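Local structure of methylxanthine N3-demethylase NdmB (Pseudomonas putida, 6ICL) at residues 34-39 and 253-258; 59-64 and 149-154. The protein catalyses the N3-demethylation of theobromine and related methylxanthines, a Rieske-oxygenase step in bacterial caffeine degradation. All blocks are in the same frame, centred on the assembly; numbering follows the deposited sequence.

The two contacts lie about 11 Å apart, centre to centre, and strand 37-42 ties them together. That strand supplies His-38 to interaction 1 and lies next to strand 146-150, which supplies Val-149 to interaction 2; His-38 N and Val-149 O, 2.8 Å apart, probably form a backbone hydrogen bond between them. A second bridge is ionic: Arg-34 NH1 of segment 34-39 meets Glu-64 OE1 of segment 59-64 at 2.7 Å. Interaction 2 belongs to the sheet of the Rieske domain, and interaction 1 joins that sheet to the C-terminal domain. Both lie away from the [2Fe-2S] cluster and from the iron bound by His-197, His-202 and Asp-314.

Interaction 1 (34-39 and 253-258); sequences RHFWHP and TMPYSV
Met-254 O accepts a hydrogen bond of 2.9 Å from a water that also donates to Trp-37 O, 3.0 Å away, so one water joins the two backbones where no direct hydrogen bond does. The same carbonyl oxygen meets the Phe-36 ring obliquely, 3.2 Å from Phe-36 CD2. Next to it Pro-255, which follows a cis peptide bond, lays its ring over one face of Phe-36: Pro-255 CG stands 3.8 Å from the phenyl centroid and 19° off the normal, a CH-pi contact displaced toward the rim. Pro-255 CD is close as well, 3.5 Å from Phe-36 CD2. With Phe-36 CG anti to its carbonyl carbon (chi1 -65°), the phenyl is directed to Pro-255. Were Phe-36 replaced by an alanine, Pro-255 CG and CD would probably lose the ring they lie against and a gap would open beside the cis-proline. Farther along, His-38 and Tyr-256 meet rim to rim with planes at 39°, and His-38 CE1 comes 3.9 Å from Tyr-256 CD2, near the tyrosine plane. Polar partners elsewhere hold both rings: His-38 NE2 bonds to Leu-33 O, and Tyr-256 OH to Glu-186. Strands 246-253 and 257-264 form a beta hairpin whose short loop, 254-256, holds the cis-proline and packs against the start of strand 37-42 and the residue before it, where the C-terminal domain meets the Rieske domain.

Interaction 2 (59-64 and 149-154); sequences VTLLGE and VRLDNS
A tight beta-hairpin of the Rieske domain packs here, through Leu-61, Leu-62 and Glu-64, against Val-149, in strand 146-150, and Leu-151 just past its end. The hairpin links strands 57-61 and 64-71 by a type I' turn, closed by the paired backbone bonds Leu-61 N to Glu-64 O (2.9 Å) and Glu-64 N to Leu-61 O (2.8 Å). Strands 57-61 and 146-150 are not neighbours in the antiparallel sheet; no hydrogen bond crosses between the segments, and the contact is mainly apolar side chains. Leu-61 has CG anti to its amide nitrogen, chi1 177°, which carries CD2 to Val-149 CB (4.1 Å) and, from another direction, to Leu-151 CG (4.2 Å). The CD1 branch of Leu-151 lies against the turn. It meets Leu-62 CD1 at 4.1 Å, the two leucines running past each other in opposite directions, and Glu-64 CG touches Leu-151 CD1 at 4.0 Å. The glutamate chain bends at chi2 (-87°), with CG on the leucine and the carboxylate turned to its salt bridge with Arg-34. After Leu-151 comes an Asx turn, in which Asp-152 OD1 accepts Ser-154 N at 2.6 Å, nearly straight at 169°; Ser-154 OG adds a second grip on Asp-152 OD1, on its syn side, at 2.8 Å.

Interaction 1 (34-39 and 253-258)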
# COMPACT_ATOMS: atom_id res chain seq x y z
N ARG A 34 18.28 -34.19 -8.26
CA ARG A 34 19.19 -34.07 -7.12
C ARG A 34 20.65 -34.33 -7.48
O ARG A 34 21.53 -33.86 -6.76
CB ARG A 34 18.75 -35.01 -6.01
CG ARG A 34 17.35 -34.72 -5.55
CD ARG A 34 16.97 -35.64 -4.43
NE ARG A 34 17.84 -35.47 -3.27
CZ ARG A 34 17.57 -34.65 -2.26
NH1 ARG A 34 16.46 -33.93 -2.29
NH2 ARG A 34 18.40 -34.54 -1.23
N HIS A 35 20.93 -35.04 -8.58
CA HIS A 35 22.29 -35.46 -8.93
C HIS A 35 23.04 -34.46 -9.80
O HIS A 35 24.22 -34.68 -10.11
CB HIS A 35 22.26 -36.82 -9.63
CG HIS A 35 21.79 -37.93 -8.74
ND1 HIS A 35 20.47 -38.33 -8.67
CD2 HIS A 35 22.47 -38.72 -7.87
CE1 HIS A 35 20.35 -39.30 -7.79
NE2 HIS A 35 21.55 -39.56 -7.29
N PHE A 36 22.38 -33.38 -10.21
CA PHE A 36 23.01 -32.36 -11.03
C PHE A 36 23.40 -31.14 -10.19
O PHE A 36 22.85 -30.90 -9.11
CB PHE A 36 22.08 -31.94 -12.16
CG PHE A 36 21.80 -33.04 -13.14
CD1 PHE A 36 20.78 -33.96 -12.91
CD2 PHE A 36 22.55 -33.15 -14.32
CE1 PHE A 36 20.51 -35.00 -13.85
CE2 PHE A 36 22.30 -34.16 -15.25
CZ PHE A 36 21.27 -35.09 -15.01
N TRP A 37 24.38 -30.40 -10.69
CA TRP A 37 24.73 -29.11 -10.13
C TRP A 37 23.71 -28.06 -10.55
O TRP A 37 23.41 -27.93 -11.74
CB TRP A 37 26.12 -28.68 -10.60
CG TRP A 37 27.23 -29.53 -10.11
CD1 TRP A 37 27.69 -30.68 -10.69
CD2 TRP A 37 28.08 -29.29 -8.98
NE1 TRP A 37 28.75 -31.17 -9.98
CE2 TRP A 37 29.02 -30.34 -8.93
CE3 TRP A 37 28.13 -28.29 -8.00
CZ2 TRP A 37 30.01 -30.42 -7.93
CZ3 TRP A 37 29.11 -28.37 -7.01
CH2 TRP A 37 30.04 -29.44 -6.98
N HIS A 38 23.17 -27.33 -9.57
CA HIS A 38 22.24 -26.25 -9.85
C HIS A 38 22.77 -24.94 -9.27
O HIS A 38 23.32 -24.93 -8.15
CB HIS A 38 20.87 -26.54 -9.25
CG HIS A 38 20.24 -27.78 -9.79
ND1 HIS A 38 19.78 -27.86 -11.09
CD2 HIS A 38 20.00 -28.98 -9.22
CE1 HIS A 38 19.30 -29.07 -11.29
NE2 HIS A 38 19.41 -29.76 -10.17
N PRO A 39 22.60 -23.83 -9.97
CA PRO A 39 22.98 -22.53 -9.41
C PRO A 39 21.94 -22.08 -8.39
O PRO A 39 20.73 -22.22 -8.61
CB PRO A 39 23.01 -21.62 -10.63
CG PRO A 39 21.84 -22.18 -11.49
CD PRO A 39 21.79 -23.69 -11.20
N THR A 253 24.36 -27.98 -21.10
CA THR A 253 24.52 -28.97 -20.04
C THR A 253 23.16 -29.27 -19.44
O THR A 253 22.40 -28.36 -19.09
CB THR A 253 25.47 -28.49 -18.95
OG1 THR A 253 26.69 -28.02 -19.53
CG2 THR A 253 25.79 -29.61 -18.03
N MET A 254 22.85 -30.56 -19.33
CA MET A 254 21.61 -31.00 -18.71
C MET A 254 21.67 -30.80 -17.19
O MET A 254 22.74 -30.94 -16.58
CB MET A 254 21.35 -32.45 -19.05
CG MET A 254 21.16 -32.68 -20.56
SD MET A 254 19.59 -32.04 -21.17
CE MET A 254 18.48 -33.23 -20.42
N PRO A 255 20.52 -30.52 -16.56
CA PRO A 255 19.18 -30.51 -17.14
C PRO A 255 18.69 -29.15 -17.60
O PRO A 255 17.67 -29.13 -18.25
CB PRO A 255 18.30 -31.02 -16.01
CG PRO A 255 19.22 -31.18 -14.78
CD PRO A 255 20.45 -30.40 -15.09
N TYR A 256 19.41 -28.05 -17.33
CA TYR A 256 18.75 -26.75 -17.49
C TYR A 256 19.66 -25.63 -17.99
O TYR A 256 19.31 -24.45 -17.80
CB TYR A 256 18.16 -26.29 -16.15
CG TYR A 256 17.11 -27.19 -15.54
CD1 TYR A 256 15.94 -27.51 -16.23
CD2 TYR A 256 17.26 -27.68 -14.25
CE1 TYR A 256 14.97 -28.32 -15.68
CE2 TYR A 256 16.28 -28.49 -13.68
CZ TYR A 256 15.13 -28.80 -14.41
OH TYR A 256 14.15 -29.60 -13.86
N SER A 257 20.79 -25.91 -18.61
CA SER A 257 21.68 -24.85 -19.05
C SER A 257 21.67 -24.70 -20.56
O SER A 257 21.41 -25.66 -21.31
CB SER A 257 23.10 -25.09 -18.55
OG SER A 257 23.08 -25.29 -17.16
N VAL A 258 21.98 -23.49 -21.01
CA VAL A 258 22.13 -23.17 -22.43
C VAL A 258 23.33 -22.25 -22.59
O VAL A 258 23.35 -21.16 -22.01
CB VAL A 258 20.89 -22.49 -23.05
CG1 VAL A 258 21.17 -22.19 -24.55
CG2 VAL A 258 19.67 -23.34 -22.90
O HOH W 1 23.64 -29.29 -14.35

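Interaction 2 (59-64 and 149-154)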
# COMPACT_ATOMS: atom_id res chain seq x y z
N VAL A 59 18.71 -20.11 0.72
CA VAL A 59 18.27 -20.38 -0.64
C VAL A 59 17.41 -21.62 -0.59
O VAL A 59 17.48 -22.43 0.34
CB VAL A 59 19.42 -20.62 -1.66
CG1 VAL A 59 20.27 -19.37 -1.85
CG2 VAL A 59 20.29 -21.83 -1.23
N THR A 60 16.59 -21.79 -1.63
CA THR A 60 15.75 -22.97 -1.76
C THR A 60 16.08 -23.66 -3.08
O THR A 60 16.16 -23.01 -4.12
CB THR A 60 14.27 -22.59 -1.65
OG1 THR A 60 14.06 -21.99 -0.37
CG2 THR A 60 13.37 -23.82 -1.77
N LEU A 61 16.34 -24.97 -3.01
CA LEU A 61 16.74 -25.76 -4.17
C LEU A 61 15.96 -27.06 -4.11
O LEU A 61 16.08 -27.81 -3.14
CB LEU A 61 18.24 -26.06 -4.19
CG LEU A 61 18.69 -26.96 -5.36
CD1 LEU A 61 18.29 -26.36 -6.71
CD2 LEU A 61 20.21 -27.16 -5.31
N LEU A 62 15.18 -27.32 -5.16
CA LEU A 62 14.39 -28.54 -5.26
C LEU A 62 13.51 -28.71 -4.03
O LEU A 62 13.31 -29.81 -3.53
CB LEU A 62 15.29 -29.77 -5.48
CG LEU A 62 15.95 -29.84 -6.86
CD1 LEU A 62 16.98 -30.97 -6.93
CD2 LEU A 62 14.90 -30.01 -7.93
N GLY A 63 12.96 -27.60 -3.54
CA GLY A 63 12.12 -27.64 -2.37
C GLY A 63 12.86 -27.68 -1.06
O GLY A 63 12.24 -27.51 -0.01
N GLU A 64 14.18 -27.88 -1.07
CA GLU A 64 14.97 -27.95 0.15
C GLU A 64 15.43 -26.56 0.56
O GLU A 64 15.90 -25.78 -0.27
CB GLU A 64 16.21 -28.84 -0.02
CG GLU A 64 15.97 -30.14 -0.74
CD GLU A 64 15.53 -31.24 0.18
OE1 GLU A 64 15.52 -32.40 -0.28
OE2 GLU A 64 15.20 -30.97 1.36
N VAL A 149 25.32 -25.81 -6.33
CA VAL A 149 25.12 -26.83 -5.32
C VAL A 149 24.67 -28.10 -6.02
O VAL A 149 23.85 -28.06 -6.94
CB VAL A 149 24.08 -26.41 -4.26
CG1 VAL A 149 23.85 -27.54 -3.25
CG2 VAL A 149 24.50 -25.11 -3.55
N ARG A 150 25.19 -29.24 -5.56
CA ARG A 150 24.72 -30.56 -5.98
C ARG A 150 24.31 -31.32 -4.73
O ARG A 150 25.12 -31.52 -3.82
CB ARG A 150 25.81 -31.31 -6.75
CG ARG A 150 25.38 -32.75 -7.12
CD ARG A 150 26.40 -33.43 -8.02
NE ARG A 150 27.69 -33.62 -7.35
CZ ARG A 150 28.77 -34.13 -7.94
NH1 ARG A 150 28.74 -34.50 -9.23
NH2 ARG A 150 29.90 -34.27 -7.25
N LEU A 151 23.04 -31.71 -4.68
CA LEU A 151 22.51 -32.31 -3.47
C LEU A 151 22.95 -33.74 -3.28
O LEU A 151 23.02 -34.21 -2.14
CB LEU A 151 20.99 -32.24 -3.47
CG LEU A 151 20.42 -30.83 -3.36
CD1 LEU A 151 18.89 -30.91 -3.35
CD2 LEU A 151 20.97 -30.12 -2.11
N ASP A 152 23.20 -34.48 -4.36
CA ASP A 152 23.50 -35.89 -4.25
C ASP A 152 24.72 -36.23 -5.09
O ASP A 152 24.71 -36.04 -6.31
CB ASP A 152 22.32 -36.78 -4.64
CG ASP A 152 22.53 -38.23 -4.20
OD1 ASP A 152 23.67 -38.68 -4.24
OD2 ASP A 152 21.57 -38.89 -3.77
N ASN A 153 25.75 -36.74 -4.39
CA ASN A 153 27.05 -37.21 -4.84
C ASN A 153 27.06 -38.62 -5.40
O ASN A 153 28.02 -38.98 -6.10
CB ASN A 153 28.01 -37.26 -3.65
CG ASN A 153 29.03 -36.24 -3.74
OD1 ASN A 153 29.15 -35.61 -4.79
ND2 ASN A 153 29.79 -36.03 -2.68
N SER A 154 26.07 -39.45 -5.04
CA SER A 154 26.20 -40.90 -5.12
C SER A 154 26.65 -41.37 -6.50
O SER A 154 27.46 -42.29 -6.60
CB SER A 154 24.87 -41.56 -4.77
OG SER A 154 24.49 -41.27 -3.45